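Telomerase reverse transcriptase (Takifugu rubripes, PDB 4LMO) is the catalytic subunit of telomerase, a reverse transcriptase that elongates chromosome ends by copying an RNA template, and is represented by its RNA-binding domain. Local coordinates at residues 43-48 / 63-68; 76-81 / 133-138. All blocks are in the same frame, centred on the assembly; numbering follows the deposited sequence.

Contact 1: 43-48 / 63-68; sequences LIRIVF and KKLPRR
Apolar contact between helix 40-48 and the loop that leads into helix 67-70 rests on Leu65, whose side chain crosses that of Ile44 obliquely. One methyl does the touching from each side: Ile44 CG2, held anti to its backbone N, meets Leu65 CD2 at 3.9 Å. The same Leu65 methyl also meets the end of Arg45, tip to tip, with CD2 4.0 Å from NH2. Phe49, next along the chain from the helix, touches Leu65 as well.

The polar part belongs to Arg45, whose chain bends at chi2 (-85°) so that the guanidinium swings over to the loop although its CB does not point there. NH2 comes to 3.2 Å from Lys63 O, but the angle is too poor for a hydrogen bond. Lys64 O stands at the guanidinium edge, near its plane but farther off. The partner that NH2 does bond is Pro62 O, just before residues 63-68, while NH1 forms a salt bridge with Glu50 and Phe49 offers a cation-pi contact.

As a worked example of loop packing, this joint combines one methyl contact with an arginine set among backbone carbonyls. The carbonyls, together with the carboxylate of Glu50, would probably stabilise the positive charge of Arg45 and fix the direction of its guanidinium. The loop is thereby held to the helix just where residues 65-70 begin, a region inferred by similarity to contact the RNA template.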
# COMPACT_ATOMS: atom_id res chain seq x y z
N LEU A 43 -6.37 -2.30 -12.73
CA LEU A 43 -5.26 -1.74 -11.95
C LEU A 43 -4.43 -0.75 -12.76
O LEU A 43 -4.06 0.30 -12.24
CB LEU A 43 -4.37 -2.85 -11.36
CG LEU A 43 -3.27 -2.38 -10.41
CD1 LEU A 43 -3.83 -1.58 -9.24
CD2 LEU A 43 -2.44 -3.55 -9.91
N ILE A 44 -4.16 -1.08 -14.01
CA ILE A 44 -3.46 -0.17 -14.93
C ILE A 44 -4.19 1.18 -15.03
O ILE A 44 -3.56 2.24 -15.06
CB ILE A 44 -3.26 -0.82 -16.32
CG1 ILE A 44 -2.26 -1.97 -16.20
CG2 ILE A 44 -2.79 0.21 -17.34
CD1 ILE A 44 -2.13 -2.83 -17.44
N ARG A 45 -5.52 1.12 -15.05
CA ARG A 45 -6.37 2.31 -15.04
C ARG A 45 -6.19 3.15 -13.78
O ARG A 45 -6.05 4.37 -13.85
CB ARG A 45 -7.84 1.90 -15.19
CG ARG A 45 -8.22 1.45 -16.58
CD ARG A 45 -8.56 2.66 -17.43
NE ARG A 45 -8.25 2.45 -18.84
CZ ARG A 45 -8.32 3.39 -19.76
NH1 ARG A 45 -8.69 4.63 -19.45
NH2 ARG A 45 -8.02 3.10 -21.02
N ILE A 46 -6.20 2.48 -12.62
CA ILE A 46 -6.02 3.13 -11.33
C ILE A 46 -4.64 3.77 -11.20
O ILE A 46 -4.51 4.87 -10.66
CB ILE A 46 -6.26 2.13 -10.16
CG1 ILE A 46 -7.68 1.56 -10.22
CG2 ILE A 46 -6.00 2.79 -8.81
CD1 ILE A 46 -7.90 0.32 -9.39
N VAL A 47 -3.62 3.08 -11.71
CA VAL A 47 -2.24 3.54 -11.57
C VAL A 47 -1.86 4.63 -12.57
O VAL A 47 -1.20 5.61 -12.20
CB VAL A 47 -1.23 2.36 -11.64
CG1 VAL A 47 0.20 2.84 -11.50
CG2 VAL A 47 -1.55 1.32 -10.57
N PHE A 48 -2.30 4.49 -13.82
CA PHE A 48 -1.79 5.34 -14.90
C PHE A 48 -2.79 6.28 -15.57
O PHE A 48 -2.39 7.26 -16.20
CB PHE A 48 -1.11 4.50 -15.99
CG PHE A 48 0.02 3.66 -15.49
CD1 PHE A 48 1.22 4.25 -15.07
CD2 PHE A 48 -0.09 2.28 -15.44
CE1 PHE A 48 2.27 3.48 -14.61
CE2 PHE A 48 0.96 1.50 -14.97
CZ PHE A 48 2.14 2.10 -14.56
N LYS A 63 -10.50 4.72 -24.19
CA LYS A 63 -11.22 3.61 -23.56
C LYS A 63 -10.43 2.31 -23.69
O LYS A 63 -10.26 1.57 -22.71
CB LYS A 63 -12.63 3.48 -24.16
CG LYS A 63 -13.39 2.20 -23.82
CD LYS A 63 -13.76 2.11 -22.35
CE LYS A 63 -14.36 0.75 -22.02
NZ LYS A 63 -14.49 0.54 -20.55
N LYS A 64 -9.96 2.02 -24.90
CA LYS A 64 -9.07 0.89 -25.14
C LYS A 64 -7.66 1.27 -24.71
O LYS A 64 -7.21 2.39 -24.96
CB LYS A 64 -9.10 0.49 -26.62
CG LYS A 64 -8.32 -0.78 -26.94
CD LYS A 64 -8.59 -1.26 -28.36
CE LYS A 64 -7.88 -2.58 -28.63
NZ LYS A 64 -8.37 -3.23 -29.87
N LEU A 65 -6.97 0.34 -24.05
CA LEU A 65 -5.59 0.54 -23.64
C LEU A 65 -4.65 0.63 -24.84
O LEU A 65 -4.71 -0.23 -25.72
CB LEU A 65 -5.13 -0.59 -22.71
CG LEU A 65 -5.62 -0.63 -21.26
CD1 LEU A 65 -5.24 -1.96 -20.62
CD2 LEU A 65 -5.06 0.53 -20.45
N PRO A 66 -3.79 1.67 -24.89
CA PRO A 66 -2.72 1.73 -25.88
C PRO A 66 -1.83 0.49 -25.81
O PRO A 66 -1.79 -0.18 -24.78
CB PRO A 66 -1.92 2.97 -25.46
CG PRO A 66 -2.91 3.82 -24.74
CD PRO A 66 -3.82 2.87 -24.02
N ARG A 67 -1.14 0.18 -26.91
CA ARG A 67 -0.34 -1.04 -27.00
C ARG A 67 0.69 -1.15 -25.87
O ARG A 67 0.88 -2.24 -25.31
CB ARG A 67 0.35 -1.15 -28.37
CG ARG A 67 0.73 -2.58 -28.73
CD ARG A 67 1.59 -2.64 -29.98
NE ARG A 67 2.26 -3.94 -30.11
CZ ARG A 67 3.50 -4.20 -29.69
NH1 ARG A 67 4.23 -3.25 -29.11
NH2 ARG A 67 4.00 -5.42 -29.84
N ARG A 68 1.33 -0.03 -25.54
CA ARG A 68 2.32 0.04 -24.46
C ARG A 68 1.75 -0.44 -23.13
O ARG A 68 2.37 -1.26 -22.44
CB ARG A 68 2.84 1.48 -24.31
CG ARG A 68 4.18 1.59 -23.60
CD ARG A 68 4.49 3.02 -23.17
NE ARG A 68 4.78 3.92 -24.29
CZ ARG A 68 6.00 4.22 -24.72
NH1 ARG A 68 7.08 3.70 -24.14
NH2 ARG A 68 6.15 5.05 -25.75

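Contact 2: 76-81 / 133-138; sequences FSQLLR and VIPQEL
The ring of Phe76 has Leu138 CD1 over one face, and the two side chains cross at about a right angle; the other Leu138 methyl, CD2, approaches ring atom CE2 to 4.0 Å. A second flat group, the carboxamide of Gln78, is set against the ring of Pro135, and its OE1 comes within 3.6 Å of Pro135 CB. Gln78 reaches this place with CG anti to the backbone N (chi1 -170°) and an extended chain that slides past the proline in the opposite direction. An alanine here would lack the CG and carboxamide that lie along Pro135, and would probably leave that ring less firmly packed against the helix.

Leu79 is the hub. Its CB rests on Pro135 CD at 3.8 Å, CD1 touches both Ile134 CD1 and Leu138 CD1, and CD2 meets Val133 CG1 at 3.9 Å. That valine methyl also packs on the backbone, 3.6 Å from Leu79 O. Ile134 is where the chain leaves the helix ending at Val133, so Leu79 fits against the turn between it and the short, weakly bonded helix 136-139. Leu138 O, meanwhile, bonds Trp180 NE1.

Within the telomerase RNA-binding domain the contact sets helix 73-85 against the chain just after helix 119-133, and Ile134 and Leu138 also touch helix 191-220 through Leu208 and Phe204. Across this buried interface the two segments meet almost wholly through carbon: the contact depends on close packing of branched side chains and a proline ring, with the glutamine amide as the polar margin.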
# COMPACT_ATOMS: atom_id res chain seq x y z
N PHE A 76 0.44 -6.95 -14.29
CA PHE A 76 -0.41 -6.36 -13.26
C PHE A 76 -1.50 -7.34 -12.82
O PHE A 76 -1.95 -7.29 -11.67
CB PHE A 76 -0.98 -5.02 -13.73
CG PHE A 76 0.00 -3.89 -13.65
CD1 PHE A 76 0.07 -3.08 -12.52
CD2 PHE A 76 0.88 -3.63 -14.71
CE1 PHE A 76 0.98 -2.03 -12.45
CE2 PHE A 76 1.79 -2.59 -14.63
CZ PHE A 76 1.84 -1.79 -13.50
N SER A 77 -1.89 -8.24 -13.72
CA SER A 77 -2.76 -9.36 -13.37
C SER A 77 -2.03 -10.27 -12.38
O SER A 77 -2.63 -10.75 -11.42
CB SER A 77 -3.14 -10.16 -14.62
OG SER A 77 -3.83 -9.35 -15.55
N GLN A 78 -0.74 -10.49 -12.64
CA GLN A 78 0.13 -11.27 -11.77
C GLN A 78 0.22 -10.63 -10.38
O GLN A 78 0.10 -11.32 -9.36
CB GLN A 78 1.52 -11.39 -12.39
CG GLN A 78 2.45 -12.38 -11.70
CD GLN A 78 3.89 -12.28 -12.18
OE1 GLN A 78 4.82 -12.64 -11.46
NE2 GLN A 78 4.08 -11.79 -13.40
N LEU A 79 0.42 -9.31 -10.35
CA LEU A 79 0.48 -8.54 -9.11
C LEU A 79 -0.78 -8.74 -8.26
O LEU A 79 -0.68 -8.98 -7.06
CB LEU A 79 0.68 -7.04 -9.43
CG LEU A 79 0.94 -6.04 -8.29
CD1 LEU A 79 1.62 -4.79 -8.84
CD2 LEU A 79 -0.34 -5.67 -7.55
N LEU A 80 -1.94 -8.63 -8.89
CA LEU A 80 -3.21 -8.81 -8.20
C LEU A 80 -3.41 -10.24 -7.71
O LEU A 80 -4.00 -10.46 -6.65
CB LEU A 80 -4.38 -8.40 -9.10
CG LEU A 80 -4.59 -6.90 -9.29
CD1 LEU A 80 -5.59 -6.65 -10.41
CD2 LEU A 80 -5.07 -6.23 -8.01
N ARG A 81 -2.89 -11.21 -8.47
CA ARG A 81 -2.97 -12.62 -8.11
C ARG A 81 -2.10 -12.91 -6.89
O ARG A 81 -2.50 -13.67 -5.99
CB ARG A 81 -2.52 -13.47 -9.29
CG ARG A 81 -3.29 -14.77 -9.50
CD ARG A 81 -3.42 -15.06 -10.98
NE ARG A 81 -2.15 -14.86 -11.69
CZ ARG A 81 -2.03 -14.32 -12.90
NH1 ARG A 81 -3.09 -13.89 -13.57
NH2 ARG A 81 -0.82 -14.19 -13.44
N VAL A 133 4.19 -9.48 -3.28
CA VAL A 133 3.15 -9.00 -4.19
C VAL A 133 3.69 -8.46 -5.52
O VAL A 133 3.17 -8.81 -6.58
CB VAL A 133 2.22 -7.97 -3.49
CG1 VAL A 133 1.17 -7.42 -4.46
CG2 VAL A 133 1.53 -8.61 -2.29
N ILE A 134 4.73 -7.63 -5.47
CA ILE A 134 5.23 -6.96 -6.68
C ILE A 134 6.11 -7.90 -7.51
O ILE A 134 7.18 -8.30 -7.05
CB ILE A 134 5.99 -5.66 -6.35
CG1 ILE A 134 5.22 -4.77 -5.36
CG2 ILE A 134 6.34 -4.90 -7.63
CD1 ILE A 134 3.79 -4.43 -5.74
N PRO A 135 5.66 -8.24 -8.74
CA PRO A 135 6.47 -9.09 -9.62
C PRO A 135 7.84 -8.45 -9.88
O PRO A 135 7.93 -7.25 -10.12
CB PRO A 135 5.65 -9.15 -10.91
CG PRO A 135 4.25 -8.86 -10.49
CD PRO A 135 4.39 -7.85 -9.38
N GLN A 136 8.89 -9.27 -9.81
CA GLN A 136 10.28 -8.80 -9.89
C GLN A 136 10.60 -8.01 -11.16
O GLN A 136 11.36 -7.04 -11.11
CB GLN A 136 11.25 -9.98 -9.69
CG GLN A 136 12.73 -9.69 -9.98
CD GLN A 136 13.33 -8.60 -9.11
OE1 GLN A 136 12.93 -8.40 -7.96
NE2 GLN A 136 14.32 -7.89 -9.65
N GLU A 137 10.01 -8.41 -12.29
CA GLU A 137 10.28 -7.74 -13.56
C GLU A 137 9.80 -6.28 -13.60
O GLU A 137 10.28 -5.49 -14.41
CB GLU A 137 9.75 -8.54 -14.76
CG GLU A 137 8.40 -9.20 -14.57
CD GLU A 137 8.50 -10.66 -14.16
OE1 GLU A 137 8.29 -11.54 -15.02
OE2 GLU A 137 8.80 -10.94 -12.97
N LEU A 138 8.87 -5.93 -12.71
CA LEU A 138 8.38 -4.56 -12.59
C LEU A 138 9.41 -3.61 -11.98
O LEU A 138 9.42 -2.42 -12.29
CB LEU A 138 7.07 -4.49 -11.79
CG LEU A 138 5.76 -4.80 -12.51
CD1 LEU A 138 4.60 -4.73 -11.54
CD2 LEU A 138 5.51 -3.86 -13.68

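Followed from the N terminus, helix 40-48 comes first, and contact 1 closes a loop of 14 residues without helix or strand before the chain enters helices 67-70 and 73-85. Contact 2 opens on the latter and closes a far larger excursion of 51 residues, about half of them helical, which also contains the disulfide Cys96-Cys117. The two loops follow in series, neither nested nor crossing. They nevertheless touch: Leu43 CD2 packs 3.7 Å from Phe76 CD1, and Ile44 and Phe48 also reach the Phe76 ring. Helix 40-48 thus lies against helix 73-85, which contact 2 joins to the turn after helix 119-133, with helix 191-220 touching segments of both contacts.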